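Local atomic coordinates of 336aa long hypothetical dTDP-glucose 4,6-dehydratase (Pyrococcus horikoshii, PDB entry 2HUN), a protein that binds NAD in a Rossmann-type fold and probably acts as a dTDP-glucose 4,6-dehydratase, removing water from a nucleotide-activated sugar. Residues Asn18-Ile23 with Val224-Glu228; Leu171-Arg177 with Ser236-Ile242. All blocks are in the same frame, centred on the assembly; numbering follows the deposited sequence.

Contact 1: Asn18-Ile23 with Val224-Glu228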
ATOM      1  N   ASN A  18      -7.922 -10.930 -23.283  1.00 23.94           N
ATOM      2  CA  ASN A  18      -7.110 -12.090 -23.620  1.00 23.95           C
ATOM      3  C   ASN A  18      -7.383 -13.227 -22.625  1.00 25.12           C
ATOM      4  O   ASN A  18      -7.468 -14.390 -23.012  1.00 27.13           O
ATOM      5  CB  ASN A  18      -5.625 -11.714 -23.590  1.00 23.92           C
ATOM      6  CG  ASN A  18      -5.143 -11.147 -24.913  1.00 23.29           C
ATOM      7  OD1 ASN A  18      -4.994 -11.875 -25.888  1.00 23.84           O
ATOM      8  ND2 ASN A  18      -4.903  -9.845 -24.950  1.00 24.92           N
ATOM      9  N   PHE A  19      -7.521 -12.880 -21.347  1.00 24.62           N
ATOM     10  CA  PHE A  19      -7.783 -13.874 -20.310  1.00 25.47           C
ATOM     11  C   PHE A  19      -9.118 -14.571 -20.563  1.00 25.50           C
ATOM     12  O   PHE A  19      -9.192 -15.800 -20.606  1.00 24.00           O
ATOM     13  CB  PHE A  19      -7.813 -13.211 -18.928  1.00 24.42           C
ATOM     14  CG  PHE A  19      -8.028 -14.181 -17.791  1.00 25.83           C
ATOM     15  CD1 PHE A  19      -7.007 -15.037 -17.379  1.00 24.15           C
ATOM     16  CD2 PHE A  19      -9.260 -14.253 -17.150  1.00 26.11           C
ATOM     17  CE1 PHE A  19      -7.211 -15.947 -16.349  1.00 23.99           C
ATOM     18  CE2 PHE A  19      -9.477 -15.162 -16.116  1.00 25.36           C
ATOM     19  CZ  PHE A  19      -8.448 -16.012 -15.715  1.00 25.14           C
ATOM     20  N   ILE A  20     -10.172 -13.776 -20.730  1.00 25.40           N
ATOM     21  CA  ILE A  20     -11.504 -14.315 -20.973  1.00 26.52           C
ATOM     22  C   ILE A  20     -11.570 -15.248 -22.190  1.00 26.95           C
ATOM     23  O   ILE A  20     -12.133 -16.334 -22.103  1.00 29.28           O
ATOM     24  CB  ILE A  20     -12.537 -13.177 -21.135  1.00 26.24           C
ATOM     25  CG1 ILE A  20     -12.683 -12.442 -19.798  1.00 21.99           C
ATOM     26  CG2 ILE A  20     -13.874 -13.745 -21.623  1.00 23.27           C
ATOM     27  CD1 ILE A  20     -13.622 -11.237 -19.815  1.00 22.83           C
ATOM     28  N   ARG A  21     -10.997 -14.835 -23.316  1.00 27.70           N
ATOM     29  CA  ARG A  21     -11.016 -15.677 -24.513  1.00 29.58           C
ATOM     30  C   ARG A  21     -10.295 -16.999 -24.225  1.00 30.87           C
ATOM     31  O   ARG A  21     -10.782 -18.085 -24.560  1.00 29.38           O
ATOM     32  CB  ARG A  21     -10.335 -14.955 -25.684  1.00 31.39           C
ATOM     33  CG  ARG A  21     -10.523 -15.646 -27.038  1.00 36.46           C
ATOM     34  CD  ARG A  21     -10.022 -14.765 -28.183  1.00 39.02           C
ATOM     35  NE  ARG A  21     -10.677 -13.456 -28.212  1.00 38.82           N
ATOM     36  CZ  ARG A  21     -11.841 -13.206 -28.814  1.00 41.99           C
ATOM     37  NH1 ARG A  21     -12.493 -14.174 -29.447  1.00 41.87           N
ATOM     38  NH2 ARG A  21     -12.357 -11.982 -28.783  1.00 41.06           N
ATOM     39  N   TYR A  22      -9.128 -16.896 -23.597  1.00 29.43           N
ATOM     40  CA  TYR A  22      -8.337 -18.071 -23.247  1.00 30.20           C
ATOM     41  C   TYR A  22      -9.131 -19.004 -22.323  1.00 30.21           C
ATOM     42  O   TYR A  22      -9.270 -20.199 -22.584  1.00 29.69           O
ATOM     43  CB  TYR A  22      -7.052 -17.628 -22.542  1.00 28.52           C
ATOM     44  CG  TYR A  22      -6.200 -18.764 -22.035  1.00 29.34           C
ATOM     45  CD1 TYR A  22      -5.245 -19.360 -22.854  1.00 27.90           C
ATOM     46  CD2 TYR A  22      -6.344 -19.239 -20.727  1.00 28.63           C
ATOM     47  CE1 TYR A  22      -4.444 -20.407 -22.381  1.00 29.04           C
ATOM     48  CE2 TYR A  22      -5.554 -20.281 -20.247  1.00 28.36           C
ATOM     49  CZ  TYR A  22      -4.608 -20.858 -21.079  1.00 29.25           C
ATOM     50  OH  TYR A  22      -3.825 -21.887 -20.613  1.00 32.90           O
ATOM     51  N   ILE A  23      -9.648 -18.449 -21.235  1.00 31.94           N
ATOM     52  CA  ILE A  23     -10.412 -19.230 -20.271  1.00 34.33           C
ATOM     53  C   ILE A  23     -11.602 -19.979 -20.870  1.00 35.08           C
ATOM     54  O   ILE A  23     -11.765 -21.177 -20.635  1.00 36.34           O
ATOM     55  CB  ILE A  23     -10.892 -18.331 -19.104  1.00 35.06           C
ATOM     56  CG1 ILE A  23      -9.775 -18.215 -18.063  1.00 36.92           C
ATOM     57  CG2 ILE A  23     -12.181 -18.869 -18.501  1.00 37.42           C
ATOM     58  CD1 ILE A  23      -9.168 -19.555 -17.644  1.00 35.04           C
ATOM     59  N   VAL A 224      -1.461 -14.749 -19.008  1.00 24.85           N
ATOM     60  CA  VAL A 224      -2.758 -15.397 -18.827  1.00 23.84           C
ATOM     61  C   VAL A 224      -2.608 -16.803 -18.252  1.00 24.50           C
ATOM     62  O   VAL A 224      -3.331 -17.182 -17.331  1.00 24.18           O
ATOM     63  CB  VAL A 224      -3.530 -15.463 -20.175  1.00 26.37           C
ATOM     64  CG1 VAL A 224      -4.630 -16.503 -20.101  1.00 26.41           C
ATOM     65  CG2 VAL A 224      -4.144 -14.098 -20.486  1.00 26.79           C
ATOM     66  N   ARG A 225      -1.665 -17.569 -18.792  1.00 23.90           N
ATOM     67  CA  ARG A 225      -1.428 -18.929 -18.318  1.00 23.57           C
ATOM     68  C   ARG A 225      -0.981 -18.913 -16.863  1.00 25.14           C
ATOM     69  O   ARG A 225      -1.382 -19.778 -16.069  1.00 25.30           O
ATOM     70  CB  ARG A 225      -0.383 -19.624 -19.200  1.00 26.16           C
ATOM     71  CG  ARG A 225      -0.925 -20.031 -20.575  1.00 26.17           C
ATOM     72  CD  ARG A 225       0.179 -20.468 -21.536  1.00 27.56           C
ATOM     73  NE  ARG A 225      -0.342 -20.802 -22.864  1.00 27.55           N
ATOM     74  CZ  ARG A 225      -0.969 -21.936 -23.169  1.00 31.84           C
ATOM     75  NH1 ARG A 225      -1.159 -22.868 -22.241  1.00 31.94           N
ATOM     76  NH2 ARG A 225      -1.425 -22.138 -24.401  1.00 31.85           N
ATOM     77  N   ALA A 226      -0.156 -17.925 -16.513  1.00 23.01           N
ATOM     78  CA  ALA A 226       0.322 -17.781 -15.144  1.00 21.10           C
ATOM     79  C   ALA A 226      -0.852 -17.472 -14.211  1.00 21.25           C
ATOM     80  O   ALA A 226      -0.971 -18.070 -13.148  1.00 22.06           O
ATOM     81  CB  ALA A 226       1.364 -16.663 -15.062  1.00 18.95           C
ATOM     82  N   ILE A 227      -1.712 -16.535 -14.603  1.00 19.86           N
ATOM     83  CA  ILE A 227      -2.867 -16.186 -13.779  1.00 19.92           C
ATOM     84  C   ILE A 227      -3.732 -17.428 -13.544  1.00 22.36           C
ATOM     85  O   ILE A 227      -4.177 -17.686 -12.421  1.00 23.60           O
ATOM     86  CB  ILE A 227      -3.727 -15.079 -14.447  1.00 18.98           C
ATOM     87  CG1 ILE A 227      -2.927 -13.773 -14.520  1.00 21.61           C
ATOM     88  CG2 ILE A 227      -5.030 -14.881 -13.664  1.00 18.70           C
ATOM     89  CD1 ILE A 227      -3.668 -12.591 -15.148  1.00 21.22           C
ATOM     90  N   GLU A 228      -3.965 -18.193 -14.605  1.00 22.75           N
ATOM     91  CA  GLU A 228      -4.765 -19.410 -14.508  1.00 24.19           C
ATOM     92  C   GLU A 228      -4.156 -20.337 -13.465  1.00 25.38           C
ATOM     93  O   GLU A 228      -4.854 -20.860 -12.592  1.00 22.01           O
ATOM     94  CB  GLU A 228      -4.813 -20.135 -15.860  1.00 26.53           C
ATOM     95  CG  GLU A 228      -5.423 -21.541 -15.791  1.00 30.45           C
ATOM     96  CD  GLU A 228      -5.476 -22.253 -17.138  1.00 32.34           C
ATOM     97  OE1 GLU A 228      -4.469 -22.227 -17.879  1.00 34.94           O
ATOM     98  OE2 GLU A 228      -6.524 -22.856 -17.451  1.00 32.21           O
TER
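Y22 and V224 form the centre of this helix-helix contact, the methyl CG1 of V224 lying over one face of the tyrosine ring, 3.3 Å from CD2. The aromatic side chain reaches across because its CG stands anti to the backbone N (chi1 176°), directing the ring at the other helix. Its hydroxyl donates a hydrogen bond of 2.8 Å from Y22 OH to E228 OE1, taken on the syn side of the carboxylate but 27° out of its plane. The two flat groups stand nearly perpendicular, with the carboxylate at the ring edge. E228 spans the gap with an extended chain, and its other oxygen, OE2, is hydrogen-bonded to H27 NE2, so both carboxylate oxygens are held. R225 comes to the tyrosine from another quarter: Y22 CE1 sits over the centre of the guanidinium face, 3.9 Å above its plane. NH1 of R225 makes no hydrogen bond to the hydroxyl; NH2 instead forms a salt bridge with E221, one turn earlier.

One turn back on its own helix, F19 continues the apolar seam. Its CE1 meets CG2 of I227 at 3.6 Å, while the second methyl of V224, CG2, packs 3.7 Å from F19 CA on the helix backbone. Within the first helix, I23 CG1 lies over one face of the F19 ring, toward its rim.

The axes of 18-23 and 224-228 approach to 10.2 Å and cross at -67°, a steep angle that limits the contact to a few residues on each helix. Helix 14-26 follows the first strand of the Rossmann fold and starts beside the NAD site. F19 and I227 both pack on V80 of strand 78-81, and F19 also touches V8 of strand 5-9, so the two helices meet over these parallel strands.

Contact 2: Leu171-Arg177 with Ser236-Ile242; sequences LNASITR and SREIYNI
Strand 239-242 pairs in parallel with strand 172-182 in the extended Rossmann sheet, and helix 220-233 precedes it in the chain. The ladder takes the usual parallel form: I175 N bonds to E238 O and I175 O receives Y240 N, then R177 N bonds to Y240 O and R177 O receives I242 N at 2.6 Å. Ahead of these, R237 N reaches A173 O. On the face carrying I175, I239 and R177, the two isoleucines run side by side, and CD1 of I239 lies over the rim of the R177 guanidinium, 3.3 Å above its plane. D159 of helix 150-168 forms a salt bridge with that arginine, and Y131 bonds to both R177 and N241. On the other face the ring edge of Y240 turns to S174 OG, which is hydrogen-bonded to E235 O, as Y240 OH is to E235 N; CD1 of I242 rests 3.8 Å from T176 CB. Ahead of the I175-I239 bridge, the S236 hydroxyl does the work of a backbone group. Swung away from its own amide nitrogen (chi1 -174°), OG accepts from A173 N at 3.1 Å and donates to L171 O at 2.7 Å; a water also donates to L171 O while accepting from R237 NE.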
ATOM      1  N   LEU A 171      -9.480 -15.222   3.939  1.00 23.86           N
ATOM      2  CA  LEU A 171      -9.871 -15.353   2.548  1.00 23.17           C
ATOM      3  C   LEU A 171      -8.914 -16.283   1.800  1.00 24.84           C
ATOM      4  O   LEU A 171      -7.860 -16.655   2.318  1.00 24.41           O
ATOM      5  CB  LEU A 171      -9.873 -13.976   1.887  1.00 21.43           C
ATOM      6  CG  LEU A 171     -10.695 -12.901   2.603  1.00 21.80           C
ATOM      7  CD1 LEU A 171     -10.650 -11.620   1.800  1.00 19.89           C
ATOM      8  CD2 LEU A 171     -12.133 -13.368   2.778  1.00 19.74           C
ATOM      9  N   ASN A 172      -9.302 -16.665   0.588  1.00 25.90           N
ATOM     10  CA  ASN A 172      -8.487 -17.519  -0.269  1.00 25.78           C
ATOM     11  C   ASN A 172      -8.063 -16.587  -1.394  1.00 25.56           C
ATOM     12  O   ASN A 172      -8.661 -16.593  -2.469  1.00 25.55           O
ATOM     13  CB  ASN A 172      -9.321 -18.668  -0.843  1.00 25.66           C
ATOM     14  CG  ASN A 172      -8.477 -19.689  -1.584  1.00 29.82           C
ATOM     15  OD1 ASN A 172      -7.344 -19.409  -1.980  1.00 29.48           O
ATOM     16  ND2 ASN A 172      -9.033 -20.880  -1.787  1.00 29.91           N
ATOM     17  N   ALA A 173      -7.032 -15.785  -1.141  1.00 24.04           N
ATOM     18  CA  ALA A 173      -6.580 -14.814  -2.123  1.00 23.16           C
ATOM     19  C   ALA A 173      -5.078 -14.758  -2.348  1.00 22.63           C
ATOM     20  O   ALA A 173      -4.297 -14.875  -1.408  1.00 20.00           O
ATOM     21  CB  ALA A 173      -7.081 -13.437  -1.725  1.00 20.74           C
ATOM     22  N   SER A 174      -4.689 -14.580  -3.606  1.00 21.45           N
ATOM     23  CA  SER A 174      -3.283 -14.449  -3.982  1.00 23.25           C
ATOM     24  C   SER A 174      -3.146 -13.169  -4.802  1.00 23.63           C
ATOM     25  O   SER A 174      -4.138 -12.637  -5.300  1.00 23.22           O
ATOM     26  CB  SER A 174      -2.810 -15.634  -4.825  1.00 20.82           C
ATOM     27  OG  SER A 174      -2.805 -16.835  -4.081  1.00 20.92           O
ATOM     28  N   ILE A 175      -1.915 -12.683  -4.931  1.00 22.94           N
ATOM     29  CA  ILE A 175      -1.625 -11.476  -5.692  1.00 20.48           C
ATOM     30  C   ILE A 175      -0.596 -11.820  -6.762  1.00 21.03           C
ATOM     31  O   ILE A 175       0.331 -12.592  -6.513  1.00 20.50           O
ATOM     32  CB  ILE A 175      -1.009 -10.373  -4.791  1.00 21.45           C
ATOM     33  CG1 ILE A 175      -2.021  -9.902  -3.745  1.00 19.70           C
ATOM     34  CG2 ILE A 175      -0.532  -9.202  -5.645  1.00 19.65           C
ATOM     35  CD1 ILE A 175      -1.401  -9.011  -2.673  1.00 18.41           C
ATOM     36  N   THR A 176      -0.771 -11.263  -7.958  1.00 20.03           N
ATOM     37  CA  THR A 176       0.195 -11.479  -9.028  1.00 20.41           C
ATOM     38  C   THR A 176       0.799 -10.128  -9.431  1.00 20.15           C
ATOM     39  O   THR A 176       0.131  -9.089  -9.358  1.00 17.17           O
ATOM     40  CB  THR A 176      -0.456 -12.124 -10.279  1.00 23.28           C
ATOM     41  OG1 THR A 176      -1.531 -11.299 -10.747  1.00 22.22           O
ATOM     42  CG2 THR A 176      -0.999 -13.506  -9.942  1.00 22.90           C
ATOM     43  N   ARG A 177       2.064 -10.147  -9.836  1.00 19.51           N
ATOM     44  CA  ARG A 177       2.752  -8.940 -10.285  1.00 20.01           C
ATOM     45  C   ARG A 177       3.538  -9.322 -11.533  1.00 21.55           C
ATOM     46  O   ARG A 177       4.438 -10.169 -11.484  1.00 18.26           O
ATOM     47  CB  ARG A 177       3.695  -8.403  -9.192  1.00 22.33           C
ATOM     48  CG  ARG A 177       2.976  -7.722  -8.026  1.00 21.56           C
ATOM     49  CD  ARG A 177       3.925  -7.432  -6.876  1.00 20.88           C
ATOM     50  NE  ARG A 177       3.268  -6.776  -5.745  1.00 18.66           N
ATOM     51  CZ  ARG A 177       3.785  -6.747  -4.517  1.00 19.96           C
ATOM     52  NH1 ARG A 177       4.950  -7.341  -4.283  1.00 16.03           N
ATOM     53  NH2 ARG A 177       3.148  -6.127  -3.531  1.00 18.22           N
ATOM     54  N   SER A 236      -3.025 -19.085  -0.714  1.00 25.09           N
ATOM     55  CA  SER A 236      -3.581 -17.856  -0.171  1.00 26.06           C
ATOM     56  C   SER A 236      -2.523 -17.092   0.615  1.00 25.50           C
ATOM     57  O   SER A 236      -1.614 -17.695   1.175  1.00 24.98           O
ATOM     58  CB  SER A 236      -4.772 -18.178   0.736  1.00 26.07           C
ATOM     59  OG  SER A 236      -5.425 -16.995   1.164  1.00 27.74           O
ATOM     60  N   ARG A 237      -2.647 -15.767   0.643  1.00 25.35           N
ATOM     61  CA  ARG A 237      -1.711 -14.906   1.364  1.00 26.81           C
ATOM     62  C   ARG A 237      -0.356 -14.779   0.666  1.00 26.10           C
ATOM     63  O   ARG A 237       0.559 -14.153   1.200  1.00 26.13           O
ATOM     64  CB  ARG A 237      -1.489 -15.438   2.788  1.00 30.97           C
ATOM     65  CG  ARG A 237      -2.782 -15.715   3.533  1.00 37.86           C
ATOM     66  CD  ARG A 237      -2.573 -16.253   4.949  1.00 38.93           C
ATOM     67  NE  ARG A 237      -3.860 -16.387   5.629  1.00 41.88           N
ATOM     68  CZ  ARG A 237      -4.011 -16.555   6.940  1.00 44.78           C
ATOM     69  NH1 ARG A 237      -2.949 -16.613   7.731  1.00 45.83           N
ATOM     70  NH2 ARG A 237      -5.228 -16.654   7.462  1.00 45.02           N
ATOM     71  N   GLU A 238      -0.227 -15.357  -0.524  1.00 23.49           N
ATOM     72  CA  GLU A 238       1.039 -15.304  -1.259  1.00 25.12           C
ATOM     73  C   GLU A 238       1.039 -14.397  -2.490  1.00 24.73           C
ATOM     74  O   GLU A 238       0.050 -14.302  -3.215  1.00 22.93           O
ATOM     75  CB  GLU A 238       1.457 -16.705  -1.718  1.00 23.40           C
ATOM     76  CG  GLU A 238       1.736 -17.714  -0.616  1.00 28.73           C
ATOM     77  CD  GLU A 238       2.917 -17.330   0.258  1.00 31.81           C
ATOM     78  OE1 GLU A 238       3.731 -16.488  -0.173  1.00 34.30           O
ATOM     79  OE2 GLU A 238       3.040 -17.883   1.372  1.00 34.51           O
ATOM     80  N   ILE A 239       2.172 -13.739  -2.719  1.00 23.04           N
ATOM     81  CA  ILE A 239       2.340 -12.883  -3.881  1.00 21.63           C
ATOM     82  C   ILE A 239       3.196 -13.664  -4.882  1.00 22.17           C
ATOM     83  O   ILE A 239       4.142 -14.367  -4.493  1.00 19.93           O
ATOM     84  CB  ILE A 239       3.053 -11.559  -3.519  1.00 23.28           C
ATOM     85  CG1 ILE A 239       2.221 -10.779  -2.496  1.00 19.56           C
ATOM     86  CG2 ILE A 239       3.262 -10.715  -4.781  1.00 19.41           C
ATOM     87  CD1 ILE A 239       2.821  -9.435  -2.122  1.00 21.33           C
ATOM     88  N   TYR A 240       2.855 -13.550  -6.162  1.00 20.60           N
ATOM     89  CA  TYR A 240       3.581 -14.249  -7.211  1.00 20.64           C
ATOM     90  C   TYR A 240       4.050 -13.304  -8.321  1.00 23.06           C
ATOM     91  O   TYR A 240       3.232 -12.743  -9.053  1.00 22.89           O
ATOM     92  CB  TYR A 240       2.692 -15.342  -7.833  1.00 20.53           C
ATOM     93  CG  TYR A 240       2.360 -16.496  -6.913  1.00 19.72           C
ATOM     94  CD1 TYR A 240       3.262 -17.546  -6.717  1.00 18.29           C
ATOM     95  CD2 TYR A 240       1.139 -16.537  -6.235  1.00 18.66           C
ATOM     96  CE1 TYR A 240       2.950 -18.617  -5.866  1.00 20.45           C
ATOM     97  CE2 TYR A 240       0.822 -17.591  -5.388  1.00 20.00           C
ATOM     98  CZ  TYR A 240       1.724 -18.626  -5.209  1.00 20.19           C
ATOM     99  OH  TYR A 240       1.389 -19.669  -4.385  1.00 20.86           O
ATOM    100  N   ASN A 241       5.364 -13.125  -8.439  1.00 23.32           N
ATOM    101  CA  ASN A 241       5.923 -12.278  -9.489  1.00 22.05           C
ATOM    102  C   ASN A 241       5.824 -13.096 -10.767  1.00 20.31           C
ATOM    103  O   ASN A 241       5.981 -14.313 -10.736  1.00 18.23           O
ATOM    104  CB  ASN A 241       7.413 -11.971  -9.262  1.00 21.90           C
ATOM    105  CG  ASN A 241       7.660 -10.850  -8.270  1.00 22.79           C
ATOM    106  OD1 ASN A 241       6.781 -10.028  -7.978  1.00 22.23           O
ATOM    107  ND2 ASN A 241       8.886 -10.795  -7.764  1.00 18.20           N
ATOM    108  N   ILE A 242       5.593 -12.426 -11.890  1.00 20.46           N
ATOM    109  CA  ILE A 242       5.499 -13.100 -13.184  1.00 20.63           C
ATOM    110  C   ILE A 242       6.342 -12.315 -14.185  1.00 22.02           C
ATOM    111  O   ILE A 242       6.042 -11.157 -14.482  1.00 21.31           O
ATOM    112  CB  ILE A 242       4.042 -13.148 -13.700  1.00 19.88           C
ATOM    113  CG1 ILE A 242       3.130 -13.796 -12.651  1.00 18.64           C
ATOM    114  CG2 ILE A 242       3.985 -13.934 -15.002  1.00 19.91           C
ATOM    115  CD1 ILE A 242       1.642 -13.743 -13.002  1.00 19.30           C
TER
HETATM  116  O   HOH W   1      -6.444 -16.912   4.702  1.00 35.46           O

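Helix 220-233 and strand 239-242 follow one another in the chain, so contacts 1 and 2 share one connection: the helix crosses F19 and Y22, and the chain then enters the sheet beside strand 172-182. Their centres lie about 16 Å apart, yet they touch directly, A226 CB packing 3.6 Å from I242 CD1 on the side of the helix turned from contact 1. Both lie near the NAD site without I227 or R177 touching the dinucleotide: the side chain of I227 in contact 1 is about 7 Å from the bound NAD, and that of R177 in contact 2 likewise. The NAD-binding residue L82 is near both contacts, its side chain about 4 Å from that of I227 and about 7 Å from that of T176.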